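Side-chain contacts in chromosomal replication initiator protein DnaA (Aquifex aeolicus, PDB 1L8Q), which probably initiates and regulates chromosomal replication by binding, in its ATP-bound form, to the origin of replication: residues F172-I175 / K176-K180; G206-K209 / L210-K214; A264-L267 / C268-C272. All coordinates share one frame; numbering follows the deposited sequence.

Contact 1. Residues F172-I175 / K176-K180; sequences FKII and KEKLK. With ADP (adenosine-5'-diphosphate), chain C.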
loop_
_atom_site.group_PDB
_atom_site.type_symbol
_atom_site.label_atom_id
_atom_site.label_comp_id
_atom_site.label_asym_id
_atom_site.label_seq_id
_atom_site.Cartn_x
_atom_site.Cartn_y
_atom_site.Cartn_z
ATOM N N PHE A 172 6.279 7.118 -14.130
ATOM C CA PHE A 172 6.817 8.172 -14.943
ATOM C C PHE A 172 5.698 8.990 -15.584
ATOM O O PHE A 172 5.633 10.209 -15.405
ATOM C CB PHE A 172 7.738 7.575 -16.010
ATOM C CG PHE A 172 8.310 8.576 -16.956
ATOM C CD1 PHE A 172 9.205 9.529 -16.518
ATOM C CD2 PHE A 172 7.973 8.543 -18.301
ATOM C CE1 PHE A 172 9.757 10.467 -17.411
ATOM C CE2 PHE A 172 8.510 9.470 -19.207
ATOM C CZ PHE A 172 9.408 10.436 -18.756
ATOM N N LYS A 173 4.822 8.331 -16.332
ATOM C CA LYS A 173 3.726 9.049 -16.961
ATOM C C LYS A 173 2.862 9.731 -15.892
ATOM O O LYS A 173 2.482 10.901 -16.041
ATOM C CB LYS A 173 2.896 8.120 -17.846
ATOM C CG LYS A 173 3.701 7.496 -18.974
ATOM C CD LYS A 173 2.820 6.844 -20.005
ATOM C CE LYS A 173 3.638 6.055 -21.000
ATOM N NZ LYS A 173 2.761 5.205 -21.862
ATOM N N ILE A 174 2.574 9.016 -14.807
ATOM C CA ILE A 174 1.776 9.597 -13.745
ATOM C C ILE A 174 2.483 10.854 -13.204
ATOM O O ILE A 174 1.902 11.947 -13.127
ATOM C CB ILE A 174 1.501 8.571 -12.649
ATOM C CG1 ILE A 174 0.499 7.535 -13.155
ATOM C CG2 ILE A 174 0.952 9.253 -11.420
ATOM C CD1 ILE A 174 0.182 6.423 -12.149
ATOM N N ILE A 175 3.752 10.707 -12.883
ATOM C CA ILE A 175 4.515 11.827 -12.378
ATOM C C ILE A 175 4.360 13.058 -13.267
ATOM O O ILE A 175 4.202 14.173 -12.777
ATOM C CB ILE A 175 5.984 11.428 -12.218
ATOM C CG1 ILE A 175 6.161 10.590 -10.942
ATOM C CG2 ILE A 175 6.855 12.636 -12.177
ATOM C CD1 ILE A 175 7.483 9.825 -10.885
ATOM N N LYS A 176 4.404 12.867 -14.578
ATOM C CA LYS A 176 4.201 13.983 -15.481
ATOM C C LYS A 176 2.821 14.558 -15.285
ATOM O O LYS A 176 2.670 15.767 -15.218
ATOM C CB LYS A 176 4.342 13.561 -16.924
ATOM C CG LYS A 176 5.766 13.479 -17.460
ATOM C CD LYS A 176 5.746 12.579 -18.689
ATOM C CE LYS A 176 6.967 12.727 -19.543
ATOM N NZ LYS A 176 6.781 11.998 -20.841
ATOM N N GLU A 177 1.803 13.708 -15.202
ATOM C CA GLU A 177 0.446 14.231 -15.017
ATOM C C GLU A 177 0.369 15.046 -13.731
ATOM O O GLU A 177 -0.136 16.150 -13.736
ATOM C CB GLU A 177 -0.646 13.127 -15.099
ATOM C CG GLU A 177 -1.342 13.038 -16.474
ATOM C CD GLU A 177 -2.135 11.728 -16.716
ATOM O OE1 GLU A 177 -2.812 11.217 -15.770
ATOM O OE2 GLU A 177 -2.102 11.211 -17.874
ATOM N N LYS A 178 0.940 14.515 -12.655
ATOM C CA LYS A 178 0.899 15.159 -11.341
ATOM C C LYS A 178 1.576 16.522 -11.341
ATOM O O LYS A 178 1.062 17.494 -10.776
ATOM C CB LYS A 178 1.534 14.256 -10.285
ATOM C CG LYS A 178 0.663 13.080 -9.894
ATOM C CD LYS A 178 -0.713 13.559 -9.505
ATOM C CE LYS A 178 -1.658 12.412 -9.271
ATOM N NZ LYS A 178 -2.847 12.879 -8.532
ATOM N N LEU A 179 2.735 16.600 -11.973
ATOM C CA LEU A 179 3.428 17.866 -12.065
ATOM C C LEU A 179 2.573 18.939 -12.777
ATOM O O LEU A 179 2.575 20.091 -12.367
ATOM C CB LEU A 179 4.800 17.693 -12.715
ATOM C CG LEU A 179 5.854 17.018 -11.812
ATOM C CD1 LEU A 179 7.118 16.715 -12.599
ATOM C CD2 LEU A 179 6.183 17.843 -10.552
ATOM N N LYS A 180 1.834 18.565 -13.821
ATOM C CA LYS A 180 0.884 19.495 -14.436
ATOM C C LYS A 180 -0.293 19.799 -13.508
ATOM O O LYS A 180 -0.764 20.924 -13.474
ATOM C CB LYS A 180 0.344 18.949 -15.743
ATOM C CG LYS A 180 1.243 19.148 -16.935
ATOM C CD LYS A 180 1.108 17.969 -17.908
ATOM C CE LYS A 180 2.016 18.150 -19.129
ATOM N NZ LYS A 180 2.215 16.843 -19.852
HETATM P PB ADP C . -4.786 0.901 -4.470
HETATM O O1B ADP C . -6.322 0.858 -4.428
HETATM O O2B ADP C . -4.153 -0.262 -5.177
HETATM O O3B ADP C . -4.162 1.244 -3.153
HETATM P PA ADP C . -5.554 3.162 -5.816
HETATM O O1A ADP C . -6.511 2.585 -6.843
HETATM O O2A ADP C . -6.249 3.603 -4.539
HETATM O O3A ADP C . -4.427 2.108 -5.423
HETATM O "O5'" ADP C . -4.717 4.347 -6.470
HETATM C "C5'" ADP C . -3.814 5.109 -5.690
HETATM C "C4'" ADP C . -3.672 6.432 -6.402
HETATM O "O4'" ADP C . -2.827 6.285 -7.561
HETATM C "C3'" ADP C . -5.024 6.868 -6.921
HETATM O "O3'" ADP C . -5.007 8.287 -6.871
HETATM C "C2'" ADP C . -5.010 6.389 -8.356
HETATM O "O2'" ADP C . -5.868 7.078 -9.250
HETATM C "C1'" ADP C . -3.569 6.554 -8.753
HETATM N N9 ADP C . -3.285 5.541 -9.778
HETATM C C8 ADP C . -3.063 4.223 -9.565
HETATM N N7 ADP C . -2.839 3.586 -10.754
HETATM C C5 ADP C . -2.940 4.497 -11.728
HETATM C C6 ADP C . -2.823 4.498 -13.193
HETATM N N6 ADP C . -2.552 3.373 -13.874
HETATM N N1 ADP C . -2.995 5.658 -13.838
HETATM C C2 ADP C . -3.261 6.806 -13.182
HETATM N N3 ADP C . -3.375 6.869 -11.843
HETATM C C4 ADP C . -3.233 5.777 -11.086
#
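F172 and K176 meet one turn apart on the alpha-helix 168-181, a worked example of i to i+4 packing within the AAA+ domain, on a helix of the alpha-helical lid that closes over the nucleotide. F172 holds CG anti to its own N (chi1 177°), which carries the ring forward along the helix toward the next turn. The extended K176 chain comes back to meet it, the two side chains crossing obliquely. K176 CD lies over one face of the ring, displaced toward the rim, and farther out K176 CE comes to 3.4 Å from F172 CZ. The end of the lysine, from CD to NZ, thus lies against a partly exposed aromatic ring, whose other neighbours include I191 of helix 188-197.

I175 is buried and packs against the next turn. Its CG2 branch lies alongside L179, 4.1 Å from L179 CD1, the two side chains pointing the same way. Together they form an apolar ridge; I175 continues it onto L194 and L195 of helix 188-197 and onto I204 of helix 201-214.

I174 serves the pocket. With CG1 beside the backbone N (chi1 -72°), its delta methyl reaches the adenine, where I174 CD1 is 3.6 Å from ADP N3. The same residue touches I14, whose carbonyl oxygen is hydrogen-bonded to ADP, so the helix borders the base both directly and through a second residue. The other branch, CG2, lies beside the K178 stem, 4.1 Å from K178 CG, while K178 NZ forms salt bridges with E181 and E205. In the backbone of the same pair, K178 N donates to I174 O at 2.8 Å, with a C=O...N angle of 170°.

Contact 2. Residues G206-K209 / L210-K214; sequences GKIK and LIKLK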
loop_
_atom_site.group_PDB
_atom_site.type_symbol
_atom_site.label_atom_id
_atom_site.label_comp_id
_atom_site.label_asym_id
_atom_site.label_seq_id
_atom_site.Cartn_x
_atom_site.Cartn_y
_atom_site.Cartn_z
ATOM N N GLY A 206 3.072 13.682 -1.720
ATOM C CA GLY A 206 3.823 14.061 -0.539
ATOM C C GLY A 206 5.076 14.858 -0.895
ATOM O O GLY A 206 5.350 15.911 -0.307
ATOM N N LYS A 207 5.849 14.361 -1.852
ATOM C CA LYS A 207 7.035 15.091 -2.291
ATOM C C LYS A 207 6.643 16.423 -2.921
ATOM O O LYS A 207 7.256 17.446 -2.646
ATOM C CB LYS A 207 7.859 14.278 -3.290
ATOM C CG LYS A 207 8.601 13.117 -2.679
ATOM C CD LYS A 207 9.429 13.536 -1.509
ATOM C CE LYS A 207 10.249 12.361 -0.994
ATOM N NZ LYS A 207 10.776 12.580 0.382
ATOM N N ILE A 208 5.606 16.412 -3.756
ATOM C CA ILE A 208 5.179 17.632 -4.418
ATOM C C ILE A 208 4.770 18.698 -3.394
ATOM O O ILE A 208 5.144 19.858 -3.541
ATOM C CB ILE A 208 4.064 17.346 -5.445
ATOM C CG1 ILE A 208 4.675 16.779 -6.741
ATOM C CG2 ILE A 208 3.293 18.576 -5.752
ATOM C CD1 ILE A 208 3.664 16.200 -7.725
ATOM N N LYS A 209 4.053 18.292 -2.340
ATOM C CA LYS A 209 3.648 19.210 -1.280
ATOM C C LYS A 209 4.891 19.896 -0.714
ATOM O O LYS A 209 4.904 21.105 -0.507
ATOM C CB LYS A 209 2.945 18.454 -0.157
ATOM C CG LYS A 209 1.425 18.631 -0.053
ATOM C CD LYS A 209 0.651 17.879 -1.160
ATOM C CE LYS A 209 -0.810 17.538 -0.711
ATOM N NZ LYS A 209 -0.919 16.177 -0.061
ATOM N N LEU A 210 5.936 19.114 -0.469
ATOM C CA LEU A 210 7.174 19.645 0.085
ATOM C C LEU A 210 7.866 20.539 -0.923
ATOM O O LEU A 210 8.516 21.520 -0.558
ATOM C CB LEU A 210 8.114 18.516 0.485
ATOM C CG LEU A 210 8.303 18.171 1.973
ATOM C CD1 LEU A 210 7.221 18.775 2.890
ATOM C CD2 LEU A 210 8.430 16.646 2.168
ATOM N N ILE A 211 7.732 20.211 -2.199
ATOM C CA ILE A 211 8.387 21.023 -3.219
ATOM C C ILE A 211 7.719 22.383 -3.355
ATOM O O ILE A 211 8.406 23.390 -3.503
ATOM C CB ILE A 211 8.466 20.300 -4.564
ATOM C CG1 ILE A 211 9.523 19.199 -4.496
ATOM C CG2 ILE A 211 8.853 21.265 -5.650
ATOM C CD1 ILE A 211 9.329 18.081 -5.501
ATOM N N LYS A 212 6.387 22.425 -3.278
ATOM C CA LYS A 212 5.688 23.702 -3.385
ATOM C C LYS A 212 5.987 24.571 -2.160
ATOM O O LYS A 212 5.919 25.797 -2.224
ATOM C CB LYS A 212 4.168 23.511 -3.505
ATOM C CG LYS A 212 3.732 22.464 -4.491
ATOM C CD LYS A 212 3.486 23.046 -5.842
ATOM C CE LYS A 212 2.084 23.531 -5.961
ATOM N NZ LYS A 212 2.105 24.685 -6.856
ATOM N N LEU A 213 6.296 23.930 -1.043
ATOM C CA LEU A 213 6.501 24.648 0.201
ATOM C C LEU A 213 7.891 25.216 0.287
ATOM O O LEU A 213 8.068 26.388 0.578
ATOM C CB LEU A 213 6.261 23.738 1.407
ATOM C CG LEU A 213 6.564 24.418 2.753
ATOM C CD1 LEU A 213 5.527 25.496 3.099
ATOM C CD2 LEU A 213 6.662 23.389 3.893
ATOM N N LYS A 214 8.874 24.378 0.017
ATOM C CA LYS A 214 10.268 24.728 0.232
ATOM C C LYS A 214 11.019 24.996 -1.060
ATOM O O LYS A 214 12.179 25.403 -1.037
ATOM C CB LYS A 214 10.975 23.596 0.985
ATOM C CG LYS A 214 10.211 23.060 2.189
ATOM C CD LYS A 214 11.172 22.564 3.259
ATOM C CE LYS A 214 11.613 23.753 4.115
ATOM N NZ LYS A 214 12.953 23.558 4.668
#
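I208 lays its CG2 branch alongside the stem of K212, one turn later in the helix 201-214, with I208 CG2 4.1 Å from K212 CG. The two side chains point the same way, and the pairing depends on CG2 of I208 standing anti to N while CG1 takes the place beside it (chi1 -79°). The lysine then bends repeatedly beyond CG, and its amine ends in a hydrogen bond to the carbonyl oxygen of F182. Here the apolar part of a lysine extends an isoleucine surface, and the charged end is led elsewhere.

The pair one residue earlier, K207 and I211, meets differently. Within this stretch I211 meets the backbone of K207: its CG1 approaches K207 O at 3.4 Å, beside the bond of 2.8 Å that I211 N makes to K207 O. L210 likewise sends CD2 back toward the carbonyl of G206, and L210 N bonds to G206 O at 3.3 Å. The bond from L213 N to K209 O is weak, although the following one, K214 N to L210 O, is sound.

Around this helix of the AAA+ lid, I208 packs against K178 and L179 of helix 168-181, while K207 touches Y193 and L194 of helix 188-197 and reaches E223 of helix 216-241 with a salt bridge. L210 and I211 lean on L219 of helix 216-241, the long helix that begins domain IV.

Contact 3. Residues A264-L267 / C268-C272; sequences AMYL and CRKVC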
loop_
_atom_site.group_PDB
_atom_site.type_symbol
_atom_site.label_atom_id
_atom_site.label_comp_id
_atom_site.label_asym_id
_atom_site.label_seq_id
_atom_site.Cartn_x
_atom_site.Cartn_y
_atom_site.Cartn_z
ATOM N N ALA A 264 22.143 1.631 15.893
ATOM C CA ALA A 264 22.228 2.763 14.986
ATOM C C ALA A 264 20.944 2.875 14.178
ATOM O O ALA A 264 20.213 3.856 14.298
ATOM C CB ALA A 264 23.424 2.623 14.070
HETATM N N MSE A 265 20.665 1.872 13.357
HETATM C CA MSE A 265 19.434 1.872 12.588
HETATM C C MSE A 265 18.276 2.271 13.501
HETATM O O MSE A 265 17.435 3.094 13.131
HETATM C CB MSE A 265 19.179 0.496 11.970
HETATM C CG MSE A 265 20.137 0.140 10.855
HETATM SE SE MSE A 265 19.969 -1.704 10.267
HETATM C CE MSE A 265 21.297 -1.685 8.870
ATOM N N TYR A 266 18.255 1.700 14.704
ATOM C CA TYR A 266 17.218 2.013 15.681
ATOM C C TYR A 266 17.215 3.497 16.011
ATOM O O TYR A 266 16.161 4.134 16.062
ATOM C CB TYR A 266 17.405 1.187 16.960
ATOM C CG TYR A 266 16.330 1.424 17.990
ATOM C CD1 TYR A 266 15.145 0.693 17.967
ATOM C CD2 TYR A 266 16.495 2.380 18.985
ATOM C CE1 TYR A 266 14.154 0.908 18.910
ATOM C CE2 TYR A 266 15.515 2.606 19.924
ATOM C CZ TYR A 266 14.347 1.868 19.889
ATOM O OH TYR A 266 13.368 2.095 20.828
ATOM N N LEU A 267 18.398 4.051 16.225
ATOM C CA LEU A 267 18.508 5.462 16.551
ATOM C C LEU A 267 18.091 6.352 15.373
ATOM O O LEU A 267 17.465 7.402 15.564
ATOM C CB LEU A 267 19.920 5.796 17.022
ATOM C CG LEU A 267 20.334 5.131 18.337
ATOM C CD1 LEU A 267 21.451 5.907 19.000
ATOM C CD2 LEU A 267 19.150 5.031 19.264
ATOM N N CYS A 268 18.440 5.930 14.160
ATOM C CA CYS A 268 18.058 6.668 12.965
ATOM C C CYS A 268 16.560 6.629 12.853
ATOM O O CYS A 268 15.922 7.637 12.546
ATOM C CB CYS A 268 18.677 6.046 11.716
ATOM S SG CYS A 268 20.366 6.580 11.356
ATOM N N ARG A 269 15.990 5.463 13.120
ATOM C CA ARG A 269 14.550 5.306 13.051
ATOM C C ARG A 269 13.861 6.074 14.165
ATOM O O ARG A 269 12.981 6.876 13.915
ATOM C CB ARG A 269 14.155 3.820 13.107
ATOM C CG ARG A 269 12.660 3.559 12.976
ATOM C CD ARG A 269 12.021 4.117 11.710
ATOM N NE ARG A 269 10.837 3.354 11.337
ATOM C CZ ARG A 269 9.923 3.755 10.465
ATOM N NH1 ARG A 269 10.044 4.932 9.859
ATOM N NH2 ARG A 269 8.881 2.977 10.198
ATOM N N LYS A 270 14.297 5.859 15.397
ATOM C CA LYS A 270 13.576 6.419 16.533
ATOM C C LYS A 270 13.921 7.870 16.876
ATOM O O LYS A 270 13.054 8.634 17.319
ATOM C CB LYS A 270 13.720 5.509 17.757
ATOM C CG LYS A 270 13.121 4.114 17.555
ATOM C CD LYS A 270 11.616 4.187 17.271
ATOM C CE LYS A 270 10.932 2.851 17.539
ATOM N NZ LYS A 270 9.467 3.021 17.759
ATOM N N VAL A 271 15.176 8.250 16.666
ATOM C CA VAL A 271 15.609 9.591 17.028
ATOM C C VAL A 271 15.426 10.639 15.919
ATOM O O VAL A 271 15.036 11.760 16.191
ATOM C CB VAL A 271 17.058 9.599 17.537
ATOM C CG1 VAL A 271 17.551 11.017 17.709
ATOM C CG2 VAL A 271 17.158 8.834 18.850
ATOM N N CYS A 272 15.690 10.265 14.673
ATOM C CA CYS A 272 15.544 11.205 13.568
ATOM C C CYS A 272 14.320 10.971 12.696
ATOM O O CYS A 272 14.120 11.691 11.720
ATOM C CB CYS A 272 16.792 11.223 12.697
ATOM S SG CYS A 272 18.239 11.917 13.512
#
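L267 O is gripped by two backbone amides: V271 N lies 2.7 Å from L267 O in a bent i to i+4 bond, well off the carbonyl plane, and C272 N adds a weak one from one residue farther on. C272 N is shared in turn, with a second weak bond to C268 O. The side chains of L267 and V271 also make apolar contact, L267 CD2 being 4.3 Å from V271 CG2.

The principal side-chain pair is Y266 and K270. With CG of Y266 anti to N (chi1 -178°), the ring swings toward the following turn, and K270, bent at its second torsion, sets its stem on the ring face. The result is a CH-pi contact, K270 CG standing 3.6 Å from the centroid of the Y266 ring and 17° off the normal. The ring also packs on I295 and V298 of helix 290-300. Replacing Y266 by an alanine would probably strip the K270 stem of its aromatic support, open a gap toward I295 and V298, and deprive E316 of its hydroxyl partner.

In this helix of the helix-turn-helix domain, R269 NH1 bonds to A274 O just past the helix, and Y266 OH adds a weak hydrogen bond to E316. The chemistry implies that the main side-chain contact is carbon on an aromatic face, with K270 contributing its stem rather than its charge.

Overall arrangement
Followed from the N terminus, the three contacts come in series: 172-180, then 206-214, then 264-272. Each lies within one continuous helix, so none closes a loop, and none nests in or crosses another. Contacts 1 and 2 belong to the AAA+ lid and touch directly, K178 CB lying 3.9 Å from I208 CD1; their centres are about 15 Å apart. Contact 1 faces the nucleotide, and contact 2 backs it and meets the long helix 216-241. That helix also packs against contact 3, whose centre is about 24 Å from that of contact 2. Helix 216-241 thus connects the AAA+ lid to the helix-turn-helix domain.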